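Long-range contacts in exosome complex component Rrp42 (PDB 3M7N), which probably serves as a non-catalytic ring subunit of the archaeal RNA-degrading exosome and contributes to structuring the active site of its partner Rrp41: residues Val62-Gly67 with Trp133-Asp138; Val58-Lys63 with Leu154-Ala159. All coordinates share one frame; numbering follows the deposited sequence.

Contact 1: Val62-Gly67 with Trp133-Asp138; sequences VKMQPG and WIVFVD
K63 O takes the shortest bond of this strand pair, 2.7 Å from F136 N, with the N-H pointing almost straight at it (172° at the hydrogen). The CA of V135 adds a longer CH contact to the same oxygen. K63 N returns a bond to F136 O, and Q65 and I134 form the next two-bond pair. The strands are antiparallel. V62, M64, P66, W133 and V135 share one face of the sheet. There M64 is bent at its last torsion (chi3 73°). M64 CE sits 3.7 Å from V135 CG2 and also touches W133 CB. P66 lies alongside the indole, with P66 CD 3.4 Å from W133 CZ3 and P66 CG over one face of the ring. An alanine in place of W133 would probably take away the indole face that P66 lies on and open a gap beside the Q65-P66 backbone. On the other face, Q65 CD meets the edge of the F136 ring, the amide plane turned 82° from it. K63 NZ leaves this face to reach E46 and the backbone O of E87 of the neighbouring exonuclease 1 chain. One face is thus apolar packing, while the other carries a charge to the subunit interface.

Contact 2: Val58-Lys63 with Leu154-Ala159; sequences VVVGVK and LAAIAA
V60 meets A155 and A159 at the centre of this strand-to-helix packing. Its two methyls are split between different parts of the helix. V60 CG2 reaches A155 CB at 3.5 Å and also lies against the backbone N of A156. V60 CG1 stands anti to the backbone N (chi1 169°), which sets it further along the helix. V60 CG1 rests 3.8 Å from A156 CA and 4.0 Å from A159 CB. The valine fork therefore spans one helical turn, from A155 to A159. That turn is closed by the backbone bond from A159 N to A155 O. A155 and A159 both point their CB toward the strand. Alanine is small enough to let the strand come close, and the two axes approach to 7.5 Å at an angle of 34°. No hydrogen bond crosses between the segments. This is one face of a mixed beta sheet covered by helix 148-161, in the first domain of the RNase PH fold. The helix lies over strand 56-67 and touches its neighbours on both sides. A155 and A159 also pack on strand 47-53, at V51 and A49. On the other side A156 packs on V137 of strand 131-141. Beyond V60, A159 CB takes a second methyl, V62 CG2, at 3.7 Å. At the other end V58 makes a looser contact, V58 CG1 lying 4.4 Å from A155 CB.

Of the pieces that make the two contacts, strand 56-67 comes first. It supplies one side of both contacts, which share V62 and K63. After it the chain runs through strand 78-84 and helix 100-115. It then returns as strand 131-141, and contact 1 closes that loop. Helix 148-161 follows, and contact 2 closes a longer loop that starts a little earlier on strand 56-67. The loop of contact 1 is nested inside it. The two contacts also touch: V137 CG1 packs on V60 CG1 and A156 CB. Together they tie two neighbouring strands of the sheet to the helix on its face.

Contact 1: Val62-Gly67 with Trp133-Asp138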
loop_
_atom_site.group_PDB
_atom_site.type_symbol
_atom_site.label_atom_id
_atom_site.label_comp_id
_atom_site.label_asym_id
_atom_site.label_seq_id
_atom_site.Cartn_x
_atom_site.Cartn_y
_atom_site.Cartn_z
ATOM N N VAL H 62 30.642 1.546 -7.779
ATOM C CA VAL H 62 30.364 1.841 -9.167
ATOM C C VAL H 62 30.399 0.564 -9.979
ATOM O O VAL H 62 31.280 -0.260 -9.796
ATOM C CB VAL H 62 31.398 2.836 -9.759
ATOM C CG1 VAL H 62 31.078 3.122 -11.227
ATOM C CG2 VAL H 62 31.423 4.123 -8.950
ATOM N N LYS H 63 29.435 0.416 -10.881
ATOM C CA LYS H 63 29.407 -0.707 -11.804
ATOM C C LYS H 63 29.262 -0.212 -13.239
ATOM O O LYS H 63 28.480 0.698 -13.520
ATOM C CB LYS H 63 28.257 -1.667 -11.468
ATOM C CG LYS H 63 28.357 -2.327 -10.106
ATOM C CD LYS H 63 29.592 -3.222 -10.012
ATOM C CE LYS H 63 29.456 -4.470 -10.881
ATOM N NZ LYS H 63 30.502 -5.483 -10.550
ATOM N N MET H 64 30.009 -0.817 -14.151
ATOM C CA MET H 64 29.923 -0.438 -15.549
ATOM C C MET H 64 29.629 -1.654 -16.399
ATOM O O MET H 64 30.216 -2.719 -16.202
ATOM C CB MET H 64 31.229 0.202 -16.015
ATOM C CG MET H 64 31.585 1.489 -15.293
ATOM S SD MET H 64 33.105 2.202 -15.938
ATOM C CE MET H 64 32.518 2.807 -17.524
ATOM N N GLN H 65 28.711 -1.496 -17.339
ATOM C CA GLN H 65 28.420 -2.546 -18.298
ATOM C C GLN H 65 28.028 -1.906 -19.624
ATOM O O GLN H 65 27.477 -0.808 -19.647
ATOM C CB GLN H 65 27.326 -3.480 -17.768
ATOM C CG GLN H 65 25.998 -2.800 -17.501
ATOM C CD GLN H 65 24.952 -3.737 -16.910
ATOM O OE1 GLN H 65 25.203 -4.440 -15.923
ATOM N NE2 GLN H 65 23.767 -3.746 -17.513
ATOM N N PRO H 66 28.360 -2.569 -20.738
ATOM C CA PRO H 66 27.952 -2.073 -22.057
ATOM C C PRO H 66 26.443 -2.035 -22.122
ATOM O O PRO H 66 25.809 -2.779 -21.387
ATOM C CB PRO H 66 28.494 -3.135 -23.006
ATOM C CG PRO H 66 29.680 -3.701 -22.288
ATOM C CD PRO H 66 29.311 -3.691 -20.836
ATOM N N GLY H 67 25.870 -1.183 -22.961
ATOM C CA GLY H 67 24.425 -1.106 -23.048
ATOM C C GLY H 67 23.874 -0.167 -24.107
ATOM O O GLY H 67 24.606 0.413 -24.915
ATOM N N TRP H 133 29.069 2.641 -22.760
ATOM C CA TRP H 133 29.213 2.267 -21.362
ATOM C C TRP H 133 28.140 2.904 -20.497
ATOM O O TRP H 133 27.752 4.054 -20.702
ATOM C CB TRP H 133 30.575 2.663 -20.829
ATOM C CG TRP H 133 31.658 1.743 -21.237
ATOM C CD1 TRP H 133 32.645 1.995 -22.136
ATOM C CD2 TRP H 133 31.886 0.416 -20.751
ATOM N NE1 TRP H 133 33.475 0.909 -22.246
ATOM C CE2 TRP H 133 33.030 -0.078 -21.404
ATOM C CE3 TRP H 133 31.233 -0.405 -19.823
ATOM C CZ2 TRP H 133 33.538 -1.353 -21.168
ATOM C CZ3 TRP H 133 31.742 -1.674 -19.586
ATOM C CH2 TRP H 133 32.882 -2.132 -20.256
ATOM N N ILE H 134 27.653 2.138 -19.531
ATOM C CA ILE H 134 26.708 2.651 -18.560
ATOM C C ILE H 134 27.335 2.597 -17.180
ATOM O O ILE H 134 27.801 1.552 -16.755
ATOM C CB ILE H 134 25.438 1.819 -18.564
ATOM C CG1 ILE H 134 24.795 1.892 -19.950
ATOM C CG2 ILE H 134 24.500 2.304 -17.468
ATOM C CD1 ILE H 134 23.665 0.940 -20.134
ATOM N N VAL H 135 27.374 3.731 -16.495
ATOM C CA VAL H 135 27.985 3.800 -15.167
ATOM C C VAL H 135 26.915 3.860 -14.076
ATOM O O VAL H 135 26.177 4.840 -13.983
ATOM C CB VAL H 135 28.903 5.022 -15.067
ATOM C CG1 VAL H 135 29.647 5.018 -13.762
ATOM C CG2 VAL H 135 29.870 5.039 -16.248
ATOM N N PHE H 136 26.818 2.801 -13.272
ATOM C CA PHE H 136 25.893 2.767 -12.145
ATOM C C PHE H 136 26.579 3.252 -10.901
ATOM O O PHE H 136 27.562 2.653 -10.452
ATOM C CB PHE H 136 25.352 1.351 -11.897
ATOM C CG PHE H 136 24.369 0.883 -12.944
ATOM C CD1 PHE H 136 24.758 0.004 -13.941
ATOM C CD2 PHE H 136 23.063 1.329 -12.935
ATOM C CE1 PHE H 136 23.861 -0.418 -14.902
ATOM C CE2 PHE H 136 22.159 0.897 -13.895
ATOM C CZ PHE H 136 22.560 0.035 -14.875
ATOM N N VAL H 137 26.068 4.349 -10.351
ATOM C CA VAL H 137 26.584 4.873 -9.095
ATOM C C VAL H 137 25.575 4.537 -8.013
ATOM O O VAL H 137 24.451 5.056 -7.995
ATOM C CB VAL H 137 26.865 6.411 -9.133
ATOM C CG1 VAL H 137 27.331 6.894 -7.759
ATOM C CG2 VAL H 137 27.916 6.756 -10.168
ATOM N N ASP H 138 25.955 3.636 -7.118
ATOM C CA ASP H 138 24.999 3.174 -6.120
ATOM C C ASP H 138 25.456 3.544 -4.730
ATOM O O ASP H 138 26.525 3.139 -4.280
ATOM C CB ASP H 138 24.696 1.678 -6.284
ATOM C CG ASP H 138 23.835 1.388 -7.522
ATOM O OD1 ASP H 138 24.347 0.797 -8.490
ATOM O OD2 ASP H 138 22.644 1.753 -7.532
#

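Contact 2: Val58-Lys63 with Leu154-Ala159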
loop_
_atom_site.group_PDB
_atom_site.type_symbol
_atom_site.label_atom_id
_atom_site.label_comp_id
_atom_site.label_asym_id
_atom_site.label_seq_id
_atom_site.Cartn_x
_atom_site.Cartn_y
_atom_site.Cartn_z
ATOM N N VAL H 58 29.109 6.049 4.807
ATOM C CA VAL H 58 28.367 5.679 3.617
ATOM C C VAL H 58 29.349 5.068 2.667
ATOM O O VAL H 58 30.538 5.427 2.652
ATOM C CB VAL H 58 27.665 6.899 2.949
ATOM C CG1 VAL H 58 28.643 8.025 2.726
ATOM C CG2 VAL H 58 27.042 6.491 1.636
ATOM N N VAL H 59 28.873 4.115 1.886
ATOM C CA VAL H 59 29.746 3.497 0.914
ATOM C C VAL H 59 29.104 3.628 -0.429
ATOM O O VAL H 59 27.887 3.535 -0.558
ATOM C CB VAL H 59 30.082 2.007 1.254
ATOM C CG1 VAL H 59 28.824 1.198 1.470
ATOM C CG2 VAL H 59 30.932 1.405 0.171
ATOM N N VAL H 60 29.929 3.878 -1.435
ATOM C CA VAL H 60 29.434 3.983 -2.777
ATOM C C VAL H 60 30.195 2.998 -3.622
ATOM O O VAL H 60 31.421 2.893 -3.506
ATOM C CB VAL H 60 29.634 5.419 -3.335
ATOM C CG1 VAL H 60 29.366 5.461 -4.837
ATOM C CG2 VAL H 60 28.751 6.407 -2.595
ATOM N N GLY H 61 29.480 2.276 -4.477
ATOM C CA GLY H 61 30.127 1.393 -5.432
ATOM C C GLY H 61 29.732 1.767 -6.844
ATOM O O GLY H 61 28.629 2.257 -7.089
ATOM N N VAL H 62 30.642 1.546 -7.779
ATOM C CA VAL H 62 30.364 1.841 -9.167
ATOM C C VAL H 62 30.399 0.564 -9.979
ATOM O O VAL H 62 31.280 -0.260 -9.796
ATOM C CB VAL H 62 31.398 2.836 -9.759
ATOM C CG1 VAL H 62 31.078 3.122 -11.227
ATOM C CG2 VAL H 62 31.423 4.123 -8.950
ATOM N N LYS H 63 29.435 0.416 -10.881
ATOM C CA LYS H 63 29.407 -0.707 -11.804
ATOM C C LYS H 63 29.262 -0.212 -13.239
ATOM O O LYS H 63 28.480 0.698 -13.520
ATOM C CB LYS H 63 28.257 -1.667 -11.468
ATOM C CG LYS H 63 28.357 -2.327 -10.106
ATOM C CD LYS H 63 29.592 -3.222 -10.012
ATOM C CE LYS H 63 29.456 -4.470 -10.881
ATOM N NZ LYS H 63 30.502 -5.483 -10.550
ATOM N N LEU H 154 30.979 13.046 -1.668
ATOM C CA LEU H 154 32.407 12.766 -1.524
ATOM C C LEU H 154 32.718 11.322 -1.925
ATOM O O LEU H 154 33.676 11.058 -2.666
ATOM C CB LEU H 154 32.837 12.962 -0.069
ATOM C CG LEU H 154 33.685 14.135 0.419
ATOM C CD1 LEU H 154 33.752 15.263 -0.587
ATOM C CD2 LEU H 154 33.148 14.610 1.752
ATOM N N ALA H 155 31.903 10.390 -1.436
ATOM C CA ALA H 155 32.149 8.969 -1.703
ATOM C C ALA H 155 31.909 8.665 -3.168
ATOM O O ALA H 155 32.687 7.937 -3.787
ATOM C CB ALA H 155 31.291 8.066 -0.795
ATOM N N ALA H 156 30.854 9.239 -3.735
ATOM C CA ALA H 156 30.595 9.037 -5.153
ATOM C C ALA H 156 31.769 9.476 -6.063
ATOM O O ALA H 156 32.190 8.717 -6.944
ATOM C CB ALA H 156 29.291 9.688 -5.568
ATOM N N ILE H 157 32.308 10.679 -5.861
ATOM C CA ILE H 157 33.414 11.121 -6.718
ATOM C C ILE H 157 34.721 10.355 -6.425
ATOM O O ILE H 157 35.485 10.036 -7.326
ATOM C CB ILE H 157 33.642 12.664 -6.686
ATOM C CG1 ILE H 157 34.654 13.068 -7.758
ATOM C CG2 ILE H 157 34.100 13.149 -5.319
ATOM C CD1 ILE H 157 34.107 13.032 -9.187
ATOM N N ALA H 158 34.968 10.045 -5.164
ATOM C CA ALA H 158 36.112 9.204 -4.837
ATOM C C ALA H 158 36.015 7.849 -5.559
ATOM O O ALA H 158 37.001 7.348 -6.105
ATOM C CB ALA H 158 36.224 9.011 -3.327
ATOM N N ALA H 159 34.817 7.277 -5.572
ATOM C CA ALA H 159 34.595 6.002 -6.236
ATOM C C ALA H 159 34.834 6.120 -7.735
ATOM O O ALA H 159 35.442 5.234 -8.338
ATOM C CB ALA H 159 33.199 5.494 -5.976
#